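Long-range contacts in uncharacterized N-acetyltransferase SSO0209 (Sulfolobus solfataricus P2, PDB 4R3L), which transfers the acetyl group of acetyl-CoA to the free N-terminal amino group of proteins, preferring those that begin with serine: residues Phe74-Gln79 with Glu123-Val128; Val147-Gly152 with Asp159-Ala164; Lys47-Ala52 with Met67-Trp72; Leu83-His88 with Asn117-Glu122. All blocks are in the same frame, centred on the assembly; numbering follows the deposited sequence.

Contact 1: residues Phe74-Gln79 with Glu123-Val128; sequences FSNIKQ and EIYLEV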
loop_
_atom_site.group_PDB
_atom_site.type_symbol
_atom_site.label_atom_id
_atom_site.label_comp_id
_atom_site.label_asym_id
_atom_site.label_seq_id
_atom_site.Cartn_x
_atom_site.Cartn_y
_atom_site.Cartn_z
ATOM N N PHE A 74 -2.671 3.580 -18.418
ATOM C CA PHE A 74 -2.452 5.002 -18.513
ATOM C C PHE A 74 -1.869 5.568 -17.212
ATOM O O PHE A 74 -2.315 5.245 -16.112
ATOM C CB PHE A 74 -3.752 5.712 -18.888
ATOM C CG PHE A 74 -4.236 5.377 -20.278
ATOM C CD1 PHE A 74 -3.491 5.747 -21.390
ATOM C CD2 PHE A 74 -5.409 4.677 -20.466
ATOM C CE1 PHE A 74 -3.930 5.438 -22.670
ATOM C CE2 PHE A 74 -5.856 4.368 -21.749
ATOM C CZ PHE A 74 -5.105 4.745 -22.848
ATOM N N SER A 75 -0.842 6.394 -17.367
ATOM C CA SER A 75 -0.217 7.092 -16.254
ATOM C C SER A 75 -1.203 8.046 -15.593
ATOM O O SER A 75 -2.029 8.655 -16.270
ATOM C CB SER A 75 1.015 7.858 -16.743
ATOM O OG SER A 75 1.500 8.727 -15.737
ATOM N N ASN A 76 -1.143 8.169 -14.271
ATOM C CA ASN A 76 -2.000 9.132 -13.586
ATOM C C ASN A 76 -1.185 10.332 -13.146
ATOM O O ASN A 76 -1.656 11.176 -12.385
ATOM C CB ASN A 76 -2.713 8.490 -12.395
ATOM C CG ASN A 76 -1.788 7.674 -11.538
ATOM O OD1 ASN A 76 -0.737 8.153 -11.127
ATOM N ND2 ASN A 76 -2.168 6.431 -11.264
ATOM N N ILE A 77 0.045 10.396 -13.638
ATOM C CA ILE A 77 0.903 11.548 -13.428
ATOM C C ILE A 77 0.966 12.401 -14.692
ATOM O O ILE A 77 0.870 13.625 -14.631
ATOM C CB ILE A 77 2.327 11.133 -13.018
ATOM C CG1 ILE A 77 2.275 10.238 -11.775
ATOM C CG2 ILE A 77 3.179 12.363 -12.761
ATOM C CD1 ILE A 77 3.642 9.931 -11.151
ATOM N N LYS A 78 1.101 11.746 -15.839
ATOM C CA LYS A 78 1.265 12.453 -17.106
ATOM C C LYS A 78 -0.011 13.139 -17.597
ATOM O O LYS A 78 -1.112 12.588 -17.503
ATOM C CB LYS A 78 1.782 11.489 -18.173
ATOM C CG LYS A 78 3.286 11.301 -18.133
ATOM C CD LYS A 78 3.737 10.178 -19.051
ATOM C CE LYS A 78 5.250 10.062 -19.067
ATOM N NZ LYS A 78 5.816 9.996 -17.693
ATOM N N GLN A 79 0.162 14.348 -18.126
ATOM C CA GLN A 79 -0.931 15.142 -18.679
ATOM C C GLN A 79 -1.591 14.442 -19.863
ATOM O O GLN A 79 -2.811 14.483 -20.028
ATOM C CB GLN A 79 -0.421 16.518 -19.120
ATOM C CG GLN A 79 0.122 17.398 -18.001
ATOM C CD GLN A 79 1.572 17.101 -17.664
ATOM O OE1 GLN A 79 2.190 16.208 -18.247
ATOM N NE2 GLN A 79 2.126 17.857 -16.722
ATOM N N GLU A 123 5.827 4.269 -11.880
ATOM C CA GLU A 123 5.211 5.094 -10.853
ATOM C C GLU A 123 4.583 4.224 -9.775
ATOM O O GLU A 123 4.302 3.054 -10.006
ATOM C CB GLU A 123 4.162 6.024 -11.455
ATOM C CG GLU A 123 2.961 5.325 -12.088
ATOM C CD GLU A 123 1.719 6.200 -12.047
ATOM O OE1 GLU A 123 1.340 6.616 -10.932
ATOM O OE2 GLU A 123 1.132 6.487 -13.113
ATOM N N ILE A 124 4.396 4.794 -8.590
ATOM C CA ILE A 124 3.670 4.113 -7.529
ATOM C C ILE A 124 2.534 5.039 -7.154
ATOM O O ILE A 124 2.713 6.249 -7.122
ATOM C CB ILE A 124 4.558 3.784 -6.291
ATOM C CG1 ILE A 124 3.711 3.212 -5.155
ATOM C CG2 ILE A 124 5.280 5.031 -5.770
ATOM C CD1 ILE A 124 4.506 2.666 -3.984
ATOM N N TYR A 125 1.351 4.489 -6.913
ATOM C CA TYR A 125 0.267 5.324 -6.439
ATOM C C TYR A 125 -0.658 4.580 -5.493
ATOM O O TYR A 125 -0.548 3.361 -5.304
ATOM C CB TYR A 125 -0.540 5.882 -7.617
ATOM C CG TYR A 125 -1.457 4.878 -8.287
ATOM C CD1 TYR A 125 -2.823 4.890 -8.045
ATOM C CD2 TYR A 125 -0.956 3.926 -9.161
ATOM C CE1 TYR A 125 -3.663 4.001 -8.656
ATOM C CE2 TYR A 125 -1.801 3.018 -9.786
ATOM C CZ TYR A 125 -3.150 3.062 -9.525
ATOM O OH TYR A 125 -3.993 2.166 -10.131
ATOM N N LEU A 126 -1.569 5.335 -4.897
ATOM C CA LEU A 126 -2.479 4.803 -3.903
ATOM C C LEU A 126 -3.638 5.756 -3.742
ATOM O O LEU A 126 -3.594 6.886 -4.234
ATOM C CB LEU A 126 -1.760 4.605 -2.565
ATOM C CG LEU A 126 -1.079 5.865 -2.016
ATOM C CD1 LEU A 126 -2.020 6.771 -1.195
ATOM C CD2 LEU A 126 0.154 5.505 -1.203
ATOM N N GLU A 127 -4.659 5.301 -3.032
ATOM C CA GLU A 127 -5.777 6.154 -2.654
ATOM C C GLU A 127 -5.774 6.348 -1.136
ATOM O O GLU A 127 -5.466 5.416 -0.397
ATOM C CB GLU A 127 -7.098 5.537 -3.117
ATOM C CG GLU A 127 -7.365 5.630 -4.616
ATOM C CD GLU A 127 -6.700 4.536 -5.424
ATOM O OE1 GLU A 127 -6.430 3.449 -4.870
ATOM O OE2 GLU A 127 -6.457 4.759 -6.632
ATOM N N VAL A 128 -6.098 7.545 -0.647
ATOM C CA VAL A 128 -6.185 7.721 0.809
ATOM C C VAL A 128 -7.373 8.625 1.181
ATOM O O VAL A 128 -7.615 9.607 0.501
ATOM C CB VAL A 128 -4.865 8.297 1.376
ATOM C CG1 VAL A 128 -4.499 9.608 0.701
ATOM C CG2 VAL A 128 -4.938 8.461 2.885
#
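The carboxylate of E123, at the start of strand 123-128, reaches into the loop segment 74-79. E123 OE2 accepts the backbone N-H of N76 on the syn lone pair at 3.1 Å, a nearly straight bond (164° at the hydrogen). S75 OG adds a weak bond to E123 OE2 at 3.5 Å. I77 slides past the acid in the opposite direction, its CG1 3.8 Å from E123 OE1 and its CD1 4.0 Å from E123 CB. The side chain of N76 is wedged between this carboxylate and the ring of Y125, with amide and ring planes 69° apart. CG of E123 sits between the backbone N and the carbonyl carbon (chi1 64°), and the chain runs on extended. S75 OG also accepts the backbone N-H groups of I77 (3.1 Å) and K78 (3.0 Å), an ST turn and ST motif that shape the loop. Beyond, Y125 stacks on H88 and its hydroxyl is hydrogen-bonded to E71 OE1. An alanine at E123 would probably leave the N-H of N76 without its acceptor, and S75 OG without its weak partner, and open a gap beside I77 CG1. S75 influences loop conformations and thermostability; the geometry is consistent with one carboxylate, held by a backbone N-H with weak help from the serine hydroxyl, tying this loop to the central sheet.

Contact 2: residues Val147-Gly152 with Asp159-Ala164; sequences VKVLKG and DAYLMA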
loop_
_atom_site.group_PDB
_atom_site.type_symbol
_atom_site.label_atom_id
_atom_site.label_comp_id
_atom_site.label_asym_id
_atom_site.label_seq_id
_atom_site.Cartn_x
_atom_site.Cartn_y
_atom_site.Cartn_z
ATOM N N VAL A 147 -2.404 13.913 -6.877
ATOM C CA VAL A 147 -2.499 14.134 -8.323
ATOM C C VAL A 147 -3.928 14.124 -8.858
ATOM O O VAL A 147 -4.195 14.719 -9.901
ATOM C CB VAL A 147 -1.668 13.097 -9.134
ATOM C CG1 VAL A 147 -0.208 13.136 -8.715
ATOM C CG2 VAL A 147 -2.215 11.711 -8.970
ATOM N N LYS A 148 -4.839 13.449 -8.159
ATOM C CA LYS A 148 -6.264 13.469 -8.506
ATOM C C LYS A 148 -7.122 13.415 -7.249
ATOM O O LYS A 148 -6.658 13.023 -6.178
ATOM C CB LYS A 148 -6.639 12.300 -9.430
ATOM C CG LYS A 148 -5.892 12.262 -10.759
ATOM C CD LYS A 148 -6.700 11.583 -11.862
ATOM C CE LYS A 148 -6.877 10.100 -11.606
ATOM N NZ LYS A 148 -7.371 9.390 -12.822
ATOM N N VAL A 149 -8.382 13.814 -7.373
ATOM C CA VAL A 149 -9.313 13.642 -6.265
ATOM C C VAL A 149 -10.458 12.746 -6.692
ATOM O O VAL A 149 -11.356 13.177 -7.410
ATOM C CB VAL A 149 -9.859 14.982 -5.760
ATOM C CG1 VAL A 149 -10.921 14.753 -4.690
ATOM C CG2 VAL A 149 -8.724 15.829 -5.219
ATOM N N LEU A 150 -10.412 11.486 -6.268
ATOM C CA LEU A 150 -11.458 10.544 -6.627
ATOM C C LEU A 150 -12.702 10.835 -5.798
ATOM O O LEU A 150 -12.790 10.483 -4.623
ATOM C CB LEU A 150 -10.979 9.104 -6.427
ATOM C CG LEU A 150 -9.661 8.778 -7.136
ATOM C CD1 LEU A 150 -9.408 7.282 -7.118
ATOM C CD2 LEU A 150 -9.652 9.299 -8.566
ATOM N N LYS A 151 -13.675 11.502 -6.410
ATOM C CA LYS A 151 -14.869 11.891 -5.674
ATOM C C LYS A 151 -15.735 10.676 -5.318
ATOM O O LYS A 151 -15.994 9.813 -6.167
ATOM C CB LYS A 151 -15.665 12.915 -6.484
ATOM C CG LYS A 151 -14.862 14.168 -6.803
ATOM C CD LYS A 151 -15.257 14.773 -8.140
ATOM C CE LYS A 151 -14.511 16.072 -8.402
ATOM N NZ LYS A 151 -13.027 15.881 -8.323
ATOM N N GLY A 152 -16.147 10.611 -4.054
ATOM C CA GLY A 152 -16.997 9.544 -3.551
ATOM C C GLY A 152 -16.365 8.174 -3.691
ATOM O O GLY A 152 -17.054 7.185 -3.915
ATOM N N ASP A 159 -14.439 11.307 -0.040
ATOM C CA ASP A 159 -13.508 11.470 -1.152
ATOM C C ASP A 159 -12.138 10.860 -0.826
ATOM O O ASP A 159 -11.781 10.740 0.344
ATOM C CB ASP A 159 -13.321 12.938 -1.503
ATOM C CG ASP A 159 -14.588 13.591 -2.012
ATOM O OD1 ASP A 159 -15.428 12.904 -2.645
ATOM O OD2 ASP A 159 -14.720 14.811 -1.784
ATOM N N ALA A 160 -11.405 10.468 -1.869
ATOM C CA ALA A 160 -10.017 10.027 -1.741
ATOM C C ALA A 160 -9.080 10.962 -2.490
ATOM O O ALA A 160 -9.436 11.514 -3.524
ATOM C CB ALA A 160 -9.842 8.621 -2.269
ATOM N N TYR A 161 -7.872 11.127 -1.968
ATOM C CA TYR A 161 -6.805 11.674 -2.774
ATOM C C TYR A 161 -6.142 10.533 -3.514
ATOM O O TYR A 161 -5.806 9.532 -2.895
ATOM C CB TYR A 161 -5.750 12.382 -1.920
ATOM C CG TYR A 161 -6.194 13.639 -1.217
ATOM C CD1 TYR A 161 -6.632 14.743 -1.931
ATOM C CD2 TYR A 161 -6.118 13.739 0.168
ATOM C CE1 TYR A 161 -7.020 15.901 -1.279
ATOM C CE2 TYR A 161 -6.498 14.889 0.824
ATOM C CZ TYR A 161 -6.951 15.966 0.099
ATOM O OH TYR A 161 -7.333 17.116 0.769
ATOM N N LEU A 162 -5.929 10.678 -4.815
ATOM C CA LEU A 162 -5.014 9.785 -5.514
ATOM C C LEU A 162 -3.622 10.390 -5.395
ATOM O O LEU A 162 -3.354 11.457 -5.938
ATOM C CB LEU A 162 -5.392 9.593 -6.985
ATOM C CG LEU A 162 -4.783 8.346 -7.655
ATOM C CD1 LEU A 162 -5.594 7.931 -8.871
ATOM C CD2 LEU A 162 -3.335 8.559 -8.082
ATOM N N MET A 163 -2.745 9.721 -4.662
ATOM C CA MET A 163 -1.406 10.241 -4.466
ATOM C C MET A 163 -0.434 9.373 -5.241
ATOM O O MET A 163 -0.585 8.149 -5.281
ATOM C CB MET A 163 -1.095 10.298 -2.980
ATOM C CG MET A 163 -2.039 11.268 -2.265
ATOM S SD MET A 163 -1.537 11.616 -0.597
ATOM C CE MET A 163 -0.018 12.525 -0.894
ATOM N N ALA A 164 0.528 10.004 -5.900
ATOM C CA ALA A 164 1.410 9.274 -6.794
ATOM C C ALA A 164 2.801 9.865 -6.812
ATOM O O ALA A 164 3.002 11.039 -6.497
ATOM C CB ALA A 164 0.851 9.248 -8.193
#
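The ring of Y161 meets V149 at its edge, V149 CG2 lying 4.0 Å from Y161 CD1 near the ring plane; K146 makes a cation-pi contact with the same ring. Y161 and V149 form a non-hydrogen-bonded pair of the antiparallel beta hairpin that ends the GNAT sheet, flanked by the hydrogen-bonded pairs K148/L162 and L150/A160. On the other side of the sheet K148 and L162 point the same way, CE to CD1 3.7 Å. A160 packs there on Y154, a substrate-binding residue, and L150 on E127, so the hairpin borders the active site. V147 and K148 both face L162, a classic beta bulge: V147 N (2.8 Å) and, weakly, K148 N donate to L162 O, and V147 CG2 presses tightly on L162 CD2 (3.5 Å). D159 OD1 accepts from G152 N at 2.8 Å, nearly along its C-O axis. An alanine at D159 would probably leave that N-H without its acceptor, freeing the turn end to shift. Next to it, A160 N donates to L150 O at 3.1 Å.

Contact 3: residues Lys47-Ala52 with Met67-Trp72; sequences KEYGLA and MPRIEW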
loop_
_atom_site.group_PDB
_atom_site.type_symbol
_atom_site.label_atom_id
_atom_site.label_comp_id
_atom_site.label_asym_id
_atom_site.label_seq_id
_atom_site.Cartn_x
_atom_site.Cartn_y
_atom_site.Cartn_z
ATOM N N LYS A 47 0.121 -14.335 -4.260
ATOM C CA LYS A 47 0.611 -15.189 -5.332
ATOM C C LYS A 47 0.988 -14.429 -6.608
ATOM O O LYS A 47 1.929 -14.811 -7.298
ATOM C CB LYS A 47 -0.423 -16.279 -5.643
ATOM C CG LYS A 47 -0.638 -17.165 -4.427
ATOM C CD LYS A 47 -1.247 -18.509 -4.745
ATOM C CE LYS A 47 -1.331 -19.361 -3.474
ATOM N NZ LYS A 47 0.010 -19.840 -2.994
ATOM N N GLU A 48 0.270 -13.358 -6.926
ATOM C CA GLU A 48 0.543 -12.630 -8.156
ATOM C C GLU A 48 1.636 -11.552 -8.021
ATOM O O GLU A 48 2.373 -11.293 -8.976
ATOM C CB GLU A 48 -0.739 -11.985 -8.675
ATOM C CG GLU A 48 -1.841 -12.995 -9.012
ATOM C CD GLU A 48 -3.148 -12.334 -9.430
ATOM O OE1 GLU A 48 -3.286 -11.110 -9.250
ATOM O OE2 GLU A 48 -4.039 -13.042 -9.941
ATOM N N TYR A 49 1.726 -10.911 -6.855
ATOM C CA TYR A 49 2.621 -9.746 -6.695
ATOM C C TYR A 49 3.453 -9.850 -5.430
ATOM O O TYR A 49 3.803 -8.832 -4.812
ATOM C CB TYR A 49 1.819 -8.438 -6.647
ATOM C CG TYR A 49 0.615 -8.390 -7.570
ATOM C CD1 TYR A 49 0.773 -8.300 -8.943
ATOM C CD2 TYR A 49 -0.679 -8.417 -7.057
ATOM C CE1 TYR A 49 -0.320 -8.252 -9.786
ATOM C CE2 TYR A 49 -1.785 -8.371 -7.901
ATOM C CZ TYR A 49 -1.592 -8.281 -9.266
ATOM O OH TYR A 49 -2.682 -8.225 -10.117
ATOM N N GLY A 50 3.785 -11.080 -5.060
ATOM C CA GLY A 50 4.384 -11.367 -3.774
ATOM C C GLY A 50 5.727 -10.713 -3.511
ATOM O O GLY A 50 6.067 -10.474 -2.363
ATOM N N LEU A 51 6.489 -10.422 -4.557
ATOM C CA LEU A 51 7.816 -9.841 -4.360
ATOM C C LEU A 51 7.744 -8.444 -3.763
ATOM O O LEU A 51 8.719 -7.969 -3.146
ATOM C CB LEU A 51 8.589 -9.812 -5.674
ATOM C CG LEU A 51 8.886 -11.221 -6.195
ATOM C CD1 LEU A 51 9.508 -11.168 -7.565
ATOM C CD2 LEU A 51 9.802 -11.930 -5.212
ATOM N N ALA A 52 6.594 -7.790 -3.922
ATOM C CA ALA A 52 6.419 -6.432 -3.395
ATOM C C ALA A 52 5.477 -6.391 -2.175
ATOM O O ALA A 52 5.108 -5.300 -1.698
ATOM C CB ALA A 52 5.903 -5.486 -4.519
ATOM N N MET A 67 0.296 -4.404 0.963
ATOM C CA MET A 67 -0.167 -5.280 -0.112
ATOM C C MET A 67 -0.243 -4.509 -1.412
ATOM O O MET A 67 -0.983 -3.534 -1.501
ATOM C CB MET A 67 -1.547 -5.866 0.241
ATOM C CG MET A 67 -2.185 -6.621 -0.884
ATOM S SD MET A 67 -3.603 -7.620 -0.302
ATOM C CE MET A 67 -4.703 -6.335 0.292
ATOM N N PRO A 68 0.518 -4.946 -2.429
ATOM C CA PRO A 68 0.631 -4.239 -3.697
ATOM C C PRO A 68 -0.226 -4.854 -4.800
ATOM O O PRO A 68 -0.694 -5.991 -4.668
ATOM C CB PRO A 68 2.113 -4.420 -4.034
ATOM C CG PRO A 68 2.337 -5.863 -3.637
ATOM C CD PRO A 68 1.480 -6.069 -2.372
ATOM N N ARG A 69 -0.393 -4.099 -5.879
ATOM C CA ARG A 69 -0.948 -4.619 -7.123
ATOM C C ARG A 69 -0.110 -4.033 -8.249
ATOM O O ARG A 69 0.217 -2.851 -8.218
ATOM C CB ARG A 69 -2.422 -4.236 -7.276
ATOM C CG ARG A 69 -3.080 -4.769 -8.532
ATOM C CD ARG A 69 -4.329 -3.956 -8.817
ATOM N NE ARG A 69 -5.323 -4.705 -9.562
ATOM C CZ ARG A 69 -6.408 -4.152 -10.091
ATOM N NH1 ARG A 69 -6.606 -2.843 -9.963
ATOM N NH2 ARG A 69 -7.285 -4.900 -10.749
ATOM N N ILE A 70 0.252 -4.849 -9.231
ATOM C CA ILE A 70 1.067 -4.368 -10.339
ATOM C C ILE A 70 0.187 -4.226 -11.586
ATOM O O ILE A 70 -0.581 -5.140 -11.909
ATOM C CB ILE A 70 2.243 -5.304 -10.636
ATOM C CG1 ILE A 70 3.143 -5.449 -9.399
ATOM C CG2 ILE A 70 3.027 -4.775 -11.831
ATOM C CD1 ILE A 70 3.746 -4.118 -8.950
ATOM N N GLU A 71 0.283 -3.086 -12.266
ATOM C CA GLU A 71 -0.644 -2.777 -13.365
ATOM C C GLU A 71 0.067 -2.258 -14.617
ATOM O O GLU A 71 1.198 -1.812 -14.546
ATOM C CB GLU A 71 -1.670 -1.743 -12.897
ATOM C CG GLU A 71 -2.343 -2.103 -11.579
ATOM C CD GLU A 71 -3.125 -0.948 -10.974
ATOM O OE1 GLU A 71 -2.846 0.217 -11.317
ATOM O OE2 GLU A 71 -4.018 -1.222 -10.155
ATOM N N TRP A 72 -0.595 -2.333 -15.766
ATOM C CA TRP A 72 -0.081 -1.683 -16.975
ATOM C C TRP A 72 -1.211 -0.850 -17.542
ATOM O O TRP A 72 -2.325 -1.342 -17.712
ATOM C CB TRP A 72 0.431 -2.703 -18.006
ATOM C CG TRP A 72 0.902 -2.048 -19.275
ATOM C CD1 TRP A 72 2.040 -1.300 -19.448
ATOM C CD2 TRP A 72 0.236 -2.068 -20.539
ATOM N NE1 TRP A 72 2.114 -0.853 -20.752
ATOM C CE2 TRP A 72 1.029 -1.310 -21.435
ATOM C CE3 TRP A 72 -0.948 -2.642 -20.997
ATOM C CZ2 TRP A 72 0.659 -1.125 -22.767
ATOM C CZ3 TRP A 72 -1.306 -2.460 -22.321
ATOM C CH2 TRP A 72 -0.505 -1.707 -23.192
#
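Y49 lays one face of its ring against the backbone of strand 67-72. R69 CA stands over that face, 4.0 Å from the ring centroid and 17° off the normal, a CH-pi contact, while I70 N sits 3.4 Å above the plane. The opposite face is covered by CB of its own neighbour E48. Ring and R69 side chain run side by side in the same direction, with the phenol and guanidinium planes 84° apart; R69 CG, anti to the backbone N (chi1 -179°), comes 3.8 Å from Y49 OH. The R69 chain is extended from CG to NE, and its NH1 forms a salt bridge with E71 OE2, which is also hydrogen-bonded to H88 ND1. I70 slides past Y49 in the opposite sense, I70 CG1 touching Y49 CD1 at 3.7 Å. P68 fills the corner between Y49 and A52, its CG 4.0 Å from Y49 CB and 3.7 Å from A52 CB. The carbonyl oxygen of P68 is buried with no polar partner in the model. The contact seats the end of helix 39-49 on strand 61-72, with Y119 of helix 103-119 beside I70 and strand 83-94 pairing along the strand.

Contact 4: residues Leu83-His88 with Asn117-Glu122; sequences LVRKGH and NDYNAE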
loop_
_atom_site.group_PDB
_atom_site.type_symbol
_atom_site.label_atom_id
_atom_site.label_comp_id
_atom_site.label_asym_id
_atom_site.label_seq_id
_atom_site.Cartn_x
_atom_site.Cartn_y
_atom_site.Cartn_z
ATOM N N LEU A 83 0.904 5.145 -21.798
ATOM C CA LEU A 83 0.856 3.826 -21.158
ATOM C C LEU A 83 2.132 3.487 -20.392
ATOM O O LEU A 83 3.225 3.543 -20.944
ATOM C CB LEU A 83 0.588 2.739 -22.199
ATOM C CG LEU A 83 -0.797 2.769 -22.851
ATOM C CD1 LEU A 83 -0.830 1.886 -24.094
ATOM C CD2 LEU A 83 -1.875 2.342 -21.865
ATOM N N VAL A 84 1.982 3.122 -19.119
ATOM C CA VAL A 84 3.125 2.837 -18.251
ATOM C C VAL A 84 2.854 1.643 -17.331
ATOM O O VAL A 84 1.702 1.272 -17.092
ATOM C CB VAL A 84 3.482 4.056 -17.361
ATOM C CG1 VAL A 84 3.895 5.258 -18.202
ATOM C CG2 VAL A 84 2.309 4.417 -16.455
ATOM N N ARG A 85 3.917 1.036 -16.816
ATOM C CA ARG A 85 3.779 0.044 -15.747
ATOM C C ARG A 85 3.641 0.762 -14.409
ATOM O O ARG A 85 4.419 1.672 -14.107
ATOM C CB ARG A 85 4.981 -0.901 -15.709
ATOM C CG ARG A 85 5.224 -1.636 -17.008
ATOM C CD ARG A 85 4.619 -3.014 -16.969
ATOM N NE ARG A 85 5.159 -3.815 -15.875
ATOM C CZ ARG A 85 5.001 -5.131 -15.781
ATOM N NH1 ARG A 85 4.327 -5.773 -16.726
ATOM N NH2 ARG A 85 5.515 -5.805 -14.755
ATOM N N LYS A 86 2.652 0.364 -13.613
ATOM C CA LYS A 86 2.335 1.076 -12.380
ATOM C C LYS A 86 2.309 0.128 -11.188
ATOM O O LYS A 86 1.791 -0.986 -11.293
ATOM C CB LYS A 86 0.967 1.765 -12.487
ATOM C CG LYS A 86 0.777 2.646 -13.710
ATOM C CD LYS A 86 -0.625 3.256 -13.749
ATOM C CE LYS A 86 -1.686 2.264 -14.228
ATOM N NZ LYS A 86 -2.988 2.962 -14.442
ATOM N N GLY A 87 2.833 0.577 -10.051
ATOM C CA GLY A 87 2.662 -0.165 -8.817
ATOM C C GLY A 87 1.593 0.543 -8.005
ATOM O O GLY A 87 1.572 1.762 -7.917
ATOM N N HIS A 88 0.681 -0.233 -7.442
ATOM C CA HIS A 88 -0.481 0.317 -6.770
ATOM C C HIS A 88 -0.484 -0.226 -5.357
ATOM O O HIS A 88 -0.486 -1.439 -5.171
ATOM C CB HIS A 88 -1.743 -0.087 -7.547
ATOM C CG HIS A 88 -3.021 0.504 -7.030
ATOM N ND1 HIS A 88 -4.233 0.263 -7.632
ATOM C CD2 HIS A 88 -3.271 1.332 -5.985
ATOM C CE1 HIS A 88 -5.185 0.918 -6.982
ATOM N NE2 HIS A 88 -4.629 1.565 -5.976
ATOM N N ASN A 117 12.227 -2.698 -9.379
ATOM C CA ASN A 117 13.264 -3.625 -9.833
ATOM C C ASN A 117 12.732 -4.956 -10.329
ATOM O O ASN A 117 13.251 -5.527 -11.290
ATOM C CB ASN A 117 14.274 -3.877 -8.711
ATOM C CG ASN A 117 15.165 -2.682 -8.456
ATOM O OD1 ASN A 117 15.273 -1.783 -9.294
ATOM N ND2 ASN A 117 15.812 -2.663 -7.296
ATOM N N ASP A 118 11.697 -5.452 -9.664
ATOM C CA ASP A 118 11.116 -6.741 -10.004
ATOM C C ASP A 118 10.058 -6.619 -11.097
ATOM O O ASP A 118 9.889 -7.523 -11.918
ATOM C CB ASP A 118 10.490 -7.386 -8.765
ATOM C CG ASP A 118 11.514 -7.798 -7.738
ATOM O OD1 ASP A 118 12.544 -8.366 -8.138
ATOM O OD2 ASP A 118 11.285 -7.559 -6.529
ATOM N N TYR A 119 9.343 -5.498 -11.102
ATOM C CA TYR A 119 8.148 -5.369 -11.926
ATOM C C TYR A 119 8.207 -4.214 -12.925
ATOM O O TYR A 119 7.227 -3.949 -13.622
ATOM C CB TYR A 119 6.916 -5.201 -11.031
ATOM C CG TYR A 119 6.638 -6.401 -10.148
ATOM C CD1 TYR A 119 6.165 -7.594 -10.690
ATOM C CD2 TYR A 119 6.831 -6.336 -8.774
ATOM C CE1 TYR A 119 5.911 -8.691 -9.886
ATOM C CE2 TYR A 119 6.578 -7.416 -7.969
ATOM C CZ TYR A 119 6.120 -8.592 -8.523
ATOM O OH TYR A 119 5.872 -9.671 -7.708
ATOM N N ASN A 120 9.353 -3.549 -12.991
ATOM C CA ASN A 120 9.569 -2.439 -13.928
ATOM C C ASN A 120 8.520 -1.331 -13.871
ATOM O O ASN A 120 8.189 -0.720 -14.891
ATOM C CB ASN A 120 9.656 -2.985 -15.351
ATOM C CG ASN A 120 10.896 -3.820 -15.566
ATOM O OD1 ASN A 120 11.894 -3.646 -14.867
ATOM N ND2 ASN A 120 10.847 -4.725 -16.537
ATOM N N ALA A 121 7.993 -1.074 -12.679
ATOM C CA ALA A 121 7.065 0.030 -12.484
ATOM C C ALA A 121 7.747 1.387 -12.660
ATOM O O ALA A 121 8.902 1.573 -12.257
ATOM C CB ALA A 121 6.419 -0.068 -11.102
ATOM N N GLU A 122 7.024 2.332 -13.251
ATOM C CA GLU A 122 7.538 3.675 -13.504
ATOM C C GLU A 122 6.925 4.675 -12.519
ATOM O O GLU A 122 7.435 5.784 -12.322
ATOM C CB GLU A 122 7.257 4.066 -14.971
ATOM C CG GLU A 122 7.442 5.537 -15.342
ATOM C CD GLU A 122 6.199 6.379 -15.071
ATOM O OE1 GLU A 122 5.109 5.795 -14.882
ATOM O OE2 GLU A 122 6.318 7.623 -15.036
#
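R85 and Y119 make the main polar contact: the guanidinium grips one backbone oxygen side-on with two nitrogens, R85 NE at 3.1 Å and NH2 at 2.8 Å from Y119 O. That oxygen lies close to the guanidinium plane, and NE approaches it at a C=O...N angle of 164°. The arginine chain bends at chi2 (-97°) and chi3, which turns NE toward Y119 O; the next residue, N120, leaves helical geometry with a positive phi. E122 OE2 has a long, weak ion pair with K78 NZ. A backbone bond comes next, E122 N to R85 O at 2.8 Å and nearly straight. Van der Waals contacts complete the interface: V84 sets its branch point against the carboxylate, CB 3.4 Å from E122 OE1, the two side chains crossing obliquely, and A121 CB packs 3.8 Å from G87 N. The contact belongs to a beta-alpha-beta unit: as helix 103-119 gives way to strand 123-129, the connecting turn is fastened to strand 83-94, which lies between strands 61-72 and 123-129.

From the N terminus, contact 3 closes first, bringing the end of helix 39-49 back on strand 61-72 after the intervening strand 54-58. The loop after strand 61-72 opens contact 1, which closes only at strand 123-129. Contact 4 opens and closes within that span, tying strand 83-94 to the turn after helix 103-119. Contact 2 follows in series, pairing the last two strands of the chain. Strand 83-94 of contact 4 pairs with strand 61-72 of contact 3 on one side and strand 123-129 of contact 1 on the other, and H88 bonds E127, both zinc-binding residues. Contacts 1 and 2 join where strands 123-129 and 160-166 are neighbours, so all four reach the same mixed sheet.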